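Local coordinates for protein Tas1 (Pseudomonas aeruginosa, PDB 6OX6) that acts as a type VI secretion toxin, pyrophosphorylating adenosine nucleotides to (p)ppApp and so depleting ADP and ATP in competitor cells, at residues H274-K284 with I304-V314. Numbering follows the deposited sequence.
Sequences HGGRVAKAPIK and IKDLARNTIIV. With ACT (acetate ion), chain D.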
loop_
_atom_site.group_PDB
_atom_site.type_symbol
_atom_site.label_atom_id
_atom_site.label_comp_id
_atom_site.label_asym_id
_atom_site.label_seq_id
_atom_site.Cartn_x
_atom_site.Cartn_y
_atom_site.Cartn_z
ATOM N N HIS A 274 13.949 -11.123 15.741
ATOM C CA HIS A 274 12.942 -12.178 15.739
ATOM C C HIS A 274 13.243 -13.277 14.739
ATOM O O HIS A 274 12.339 -14.045 14.381
ATOM C CB HIS A 274 11.560 -11.606 15.449
ATOM C CG HIS A 274 11.217 -10.434 16.295
ATOM N ND1 HIS A 274 10.415 -10.537 17.409
ATOM C CD2 HIS A 274 11.572 -9.130 16.200
ATOM C CE1 HIS A 274 10.274 -9.341 17.952
ATOM N NE2 HIS A 274 10.968 -8.471 17.240
ATOM N N GLY A 275 14.481 -13.353 14.268
ATOM C CA GLY A 275 14.885 -14.453 13.420
ATOM C C GLY A 275 14.531 -14.282 11.966
ATOM O O GLY A 275 14.315 -15.276 11.271
ATOM N N GLY A 276 14.476 -13.046 11.479
ATOM C CA GLY A 276 14.052 -12.805 10.119
ATOM C C GLY A 276 15.068 -12.125 9.232
ATOM O O GLY A 276 16.262 -12.088 9.538
ATOM N N ARG A 277 14.606 -11.635 8.090
ATOM C CA ARG A 277 15.495 -10.982 7.143
ATOM C C ARG A 277 14.925 -9.659 6.667
ATOM O O ARG A 277 13.725 -9.406 6.779
ATOM C CB ARG A 277 15.767 -11.897 5.947
ATOM C CG ARG A 277 16.294 -11.173 4.719
ATOM C CD ARG A 277 15.922 -11.910 3.442
ATOM N NE ARG A 277 16.887 -12.954 3.114
ATOM C CZ ARG A 277 17.374 -13.165 1.895
ATOM N NH1 ARG A 277 18.249 -14.141 1.688
ATOM N NH2 ARG A 277 16.987 -12.401 0.883
ATOM N N VAL A 278 15.798 -8.797 6.156
ATOM C CA VAL A 278 15.378 -7.486 5.677
ATOM C C VAL A 278 15.780 -7.524 4.209
ATOM O O VAL A 278 16.935 -7.790 3.876
ATOM C CB VAL A 278 15.948 -6.356 6.555
ATOM C CG1 VAL A 278 15.697 -5.004 5.908
ATOM C CG2 VAL A 278 15.342 -6.410 7.949
ATOM N N ALA A 279 14.817 -7.256 3.334
ATOM C CA ALA A 279 15.077 -7.034 1.921
ATOM C C ALA A 279 15.175 -5.526 1.748
ATOM O O ALA A 279 14.162 -4.819 1.743
ATOM C CB ALA A 279 13.992 -7.653 1.039
ATOM N N LYS A 280 16.407 -5.031 1.662
ATOM C CA LYS A 280 16.648 -3.623 1.402
ATOM C C LYS A 280 16.530 -3.358 -0.090
ATOM O O LYS A 280 16.723 -4.251 -0.912
ATOM C CB LYS A 280 18.032 -3.209 1.901
ATOM C CG LYS A 280 18.291 -3.444 3.386
ATOM C CD LYS A 280 19.689 -2.923 3.743
ATOM C CE LYS A 280 20.059 -3.148 5.203
ATOM N NZ LYS A 280 19.683 -4.520 5.634
ATOM N N ALA A 281 16.218 -2.123 -0.438
ATOM C CA ALA A 281 15.994 -1.734 -1.821
ATOM C C ALA A 281 16.650 -0.382 -2.044
ATOM O O ALA A 281 16.844 0.375 -1.093
ATOM C CB ALA A 281 14.493 -1.647 -2.136
ATOM N N PRO A 282 16.992 -0.047 -3.288
ATOM C CA PRO A 282 17.528 1.292 -3.560
ATOM C C PRO A 282 16.423 2.342 -3.492
ATOM O O PRO A 282 15.228 2.041 -3.413
ATOM C CB PRO A 282 18.096 1.171 -4.976
ATOM C CG PRO A 282 17.241 0.110 -5.615
ATOM C CD PRO A 282 16.923 -0.870 -4.512
ATOM N N ILE A 283 16.860 3.600 -3.532
ATOM C CA ILE A 283 15.953 4.739 -3.548
ATOM C C ILE A 283 15.075 4.667 -4.791
ATOM O O ILE A 283 15.519 4.220 -5.853
ATOM C CB ILE A 283 16.790 6.033 -3.483
ATOM C CG1 ILE A 283 16.964 6.483 -2.037
ATOM C CG2 ILE A 283 16.212 7.154 -4.317
ATOM C CD1 ILE A 283 17.810 5.549 -1.208
ATOM N N LYS A 284 13.810 5.070 -4.661
ATOM C CA LYS A 284 12.920 5.057 -5.817
ATOM C C LYS A 284 13.555 5.831 -6.966
ATOM O O LYS A 284 14.139 6.894 -6.760
ATOM C CB LYS A 284 11.563 5.669 -5.463
ATOM C CG LYS A 284 10.505 5.489 -6.544
ATOM C CD LYS A 284 9.104 5.835 -6.045
ATOM C CE LYS A 284 8.192 4.609 -6.134
ATOM N NZ LYS A 284 8.725 3.431 -5.372
ATOM N N ILE A 304 4.961 11.950 -0.715
ATOM C CA ILE A 304 5.350 10.599 -1.110
ATOM C C ILE A 304 6.089 9.932 0.043
ATOM O O ILE A 304 6.941 10.543 0.702
ATOM C CB ILE A 304 6.203 10.617 -2.393
ATOM C CG1 ILE A 304 6.536 9.187 -2.818
ATOM C CG2 ILE A 304 7.484 11.420 -2.195
ATOM C CD1 ILE A 304 7.115 9.098 -4.248
ATOM N N LYS A 305 5.779 8.658 0.284
ATOM C CA LYS A 305 6.223 7.990 1.497
ATOM C C LYS A 305 7.136 6.792 1.254
ATOM O O LYS A 305 7.632 6.205 2.228
ATOM C CB LYS A 305 4.998 7.562 2.319
ATOM C CG LYS A 305 4.009 8.721 2.527
ATOM C CD LYS A 305 2.809 8.332 3.397
ATOM C CE LYS A 305 1.849 9.518 3.604
ATOM N NZ LYS A 305 1.264 10.024 2.306
ATOM N N ASP A 306 7.397 6.421 0.001
ATOM C CA ASP A 306 8.174 5.220 -0.279
ATOM C C ASP A 306 9.402 5.521 -1.124
ATOM O O ASP A 306 9.899 4.648 -1.836
ATOM C CB ASP A 306 7.312 4.150 -0.950
ATOM C CG ASP A 306 6.893 4.529 -2.377
ATOM O OD1 ASP A 306 6.838 5.748 -2.698
ATOM O OD2 ASP A 306 6.591 3.597 -3.173
ATOM N N LEU A 307 9.915 6.750 -1.051
ATOM C CA LEU A 307 11.215 7.015 -1.658
ATOM C C LEU A 307 12.268 6.058 -1.105
ATOM O O LEU A 307 13.028 5.439 -1.860
ATOM C CB LEU A 307 11.606 8.480 -1.434
ATOM C CG LEU A 307 10.804 9.446 -2.313
ATOM C CD1 LEU A 307 11.172 10.880 -1.984
ATOM C CD2 LEU A 307 11.045 9.149 -3.803
ATOM N N ALA A 308 12.299 5.904 0.210
ATOM C CA ALA A 308 13.075 4.879 0.886
ATOM C C ALA A 308 12.118 3.807 1.374
ATOM O O ALA A 308 11.047 4.118 1.923
ATOM C CB ALA A 308 13.851 5.473 2.071
ATOM N N ARG A 309 12.496 2.545 1.189
ATOM C CA ARG A 309 11.585 1.491 1.602
ATOM C C ARG A 309 12.352 0.202 1.819
ATOM O O ARG A 309 13.412 -0.008 1.231
ATOM C CB ARG A 309 10.479 1.295 0.565
ATOM C CG ARG A 309 10.971 0.849 -0.785
ATOM C CD ARG A 309 9.795 0.354 -1.609
ATOM N NE ARG A 309 10.252 -0.280 -2.837
ATOM C CZ ARG A 309 10.683 -1.538 -2.908
ATOM N NH1 ARG A 309 10.688 -2.310 -1.819
ATOM N NH2 ARG A 309 11.103 -2.023 -4.068
ATOM N N ASN A 310 11.804 -0.670 2.663
ATOM C CA ASN A 310 12.315 -2.030 2.735
ATOM C C ASN A 310 11.204 -2.953 3.217
ATOM O O ASN A 310 10.070 -2.531 3.461
ATOM C CB ASN A 310 13.566 -2.134 3.616
ATOM C CG ASN A 310 13.354 -1.591 4.999
ATOM O OD1 ASN A 310 12.421 -1.995 5.701
ATOM N ND2 ASN A 310 14.272 -0.728 5.444
ATOM N N THR A 311 11.525 -4.227 3.303
ATOM C CA THR A 311 10.590 -5.257 3.718
ATOM C C THR A 311 11.243 -6.085 4.814
ATOM O O THR A 311 12.405 -6.490 4.684
ATOM C CB THR A 311 10.189 -6.185 2.533
ATOM O OG1 THR A 311 9.689 -5.405 1.436
ATOM C CG2 THR A 311 9.112 -7.167 2.951
ATOM N N ILE A 312 10.492 -6.356 5.875
ATOM C CA ILE A 312 10.930 -7.273 6.913
ATOM C C ILE A 312 10.181 -8.587 6.740
ATOM O O ILE A 312 8.944 -8.621 6.719
ATOM C CB ILE A 312 10.715 -6.683 8.309
ATOM C CG1 ILE A 312 11.503 -5.377 8.455
ATOM C CG2 ILE A 312 11.098 -7.692 9.356
ATOM C CD1 ILE A 312 11.247 -4.637 9.768
ATOM N N ILE A 313 10.923 -9.670 6.579
ATOM C CA ILE A 313 10.331 -10.991 6.400
ATOM C C ILE A 313 10.596 -11.763 7.676
ATOM O O ILE A 313 11.757 -11.974 8.047
ATOM C CB ILE A 313 10.901 -11.722 5.170
ATOM C CG1 ILE A 313 10.638 -10.917 3.893
ATOM C CG2 ILE A 313 10.338 -13.143 5.040
ATOM C CD1 ILE A 313 11.832 -10.085 3.459
ATOM N N VAL A 314 9.526 -12.153 8.370
ATOM C CA VAL A 314 9.633 -12.952 9.585
ATOM C C VAL A 314 8.559 -14.023 9.519
ATOM O O VAL A 314 7.640 -13.955 8.705
ATOM C CB VAL A 314 9.493 -12.099 10.867
ATOM C CG1 VAL A 314 10.752 -11.243 11.093
ATOM C CG2 VAL A 314 8.255 -11.202 10.787
HETATM C C ACT D . 9.999 1.329 -7.621
HETATM O O ACT D . 9.030 2.046 -8.011
HETATM O OXT ACT D . 9.983 0.407 -6.773
HETATM C CH3 ACT D . 11.401 1.645 -8.293
HETATM O O HOH W 1 10.895 2.203 -4.230
#
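Arg277 and Ile313 exchange backbone hydrogen bonds, Arg277 N to Ile313 O at 2.9 Å and Ile313 N to Arg277 O at 2.8 Å, at one end of an antiparallel ladder. It joins strand 277-280, at the edge of the sheet within this chain, to its neighbour 308-313, which on its far side pairs with strand 359-365; the mixed five-stranded sheet is consistent with a RelA/SpoT-like synthetase fold. Ala279 and Thr311 repeat the hydrogen-bonded pairing, and Val278 faces Ile312 between the two pairs. Past the strands the chains meet again, where Lys284 N donates to Leu307 O.

Side chains pack on both faces of the sheet. Val278 and Ile312 lie side by side, CG2 of the valine 4.0 Å from CG1 of the isoleucine, on the side of helix 256-273. Asn310 shares that face, and its ND2 donates to Asp264 OD1 of the helix. On the other face Ala279 CB rests 4.1 Å from Ile313 CD1. Ala281 CB sits over one face of the Arg309 guanidinium, offset toward its rim. Beyond the strands, Leu307 CD2 packs on Lys284 CB.

The charged contacts gather around Lys284. Its CG is anti to the backbone N (chi1 -171°), and bends at chi3 and chi4 bring NZ 3.1 Å from Asp306 OD2, a salt bridge reached from above the carboxylate plane rather than within it. The same OD2 is also held, and more strongly, by Lys292 of helix 286-296, so two lysines grip one oxygen. NZ also donates weakly to an acetate, probably from the crystallisation liquor, which Arg288 binds too. One water accepts from both Lys284 NZ at 2.7 Å and Arg309 NE at 2.9 Å, and donates to acetate OXT.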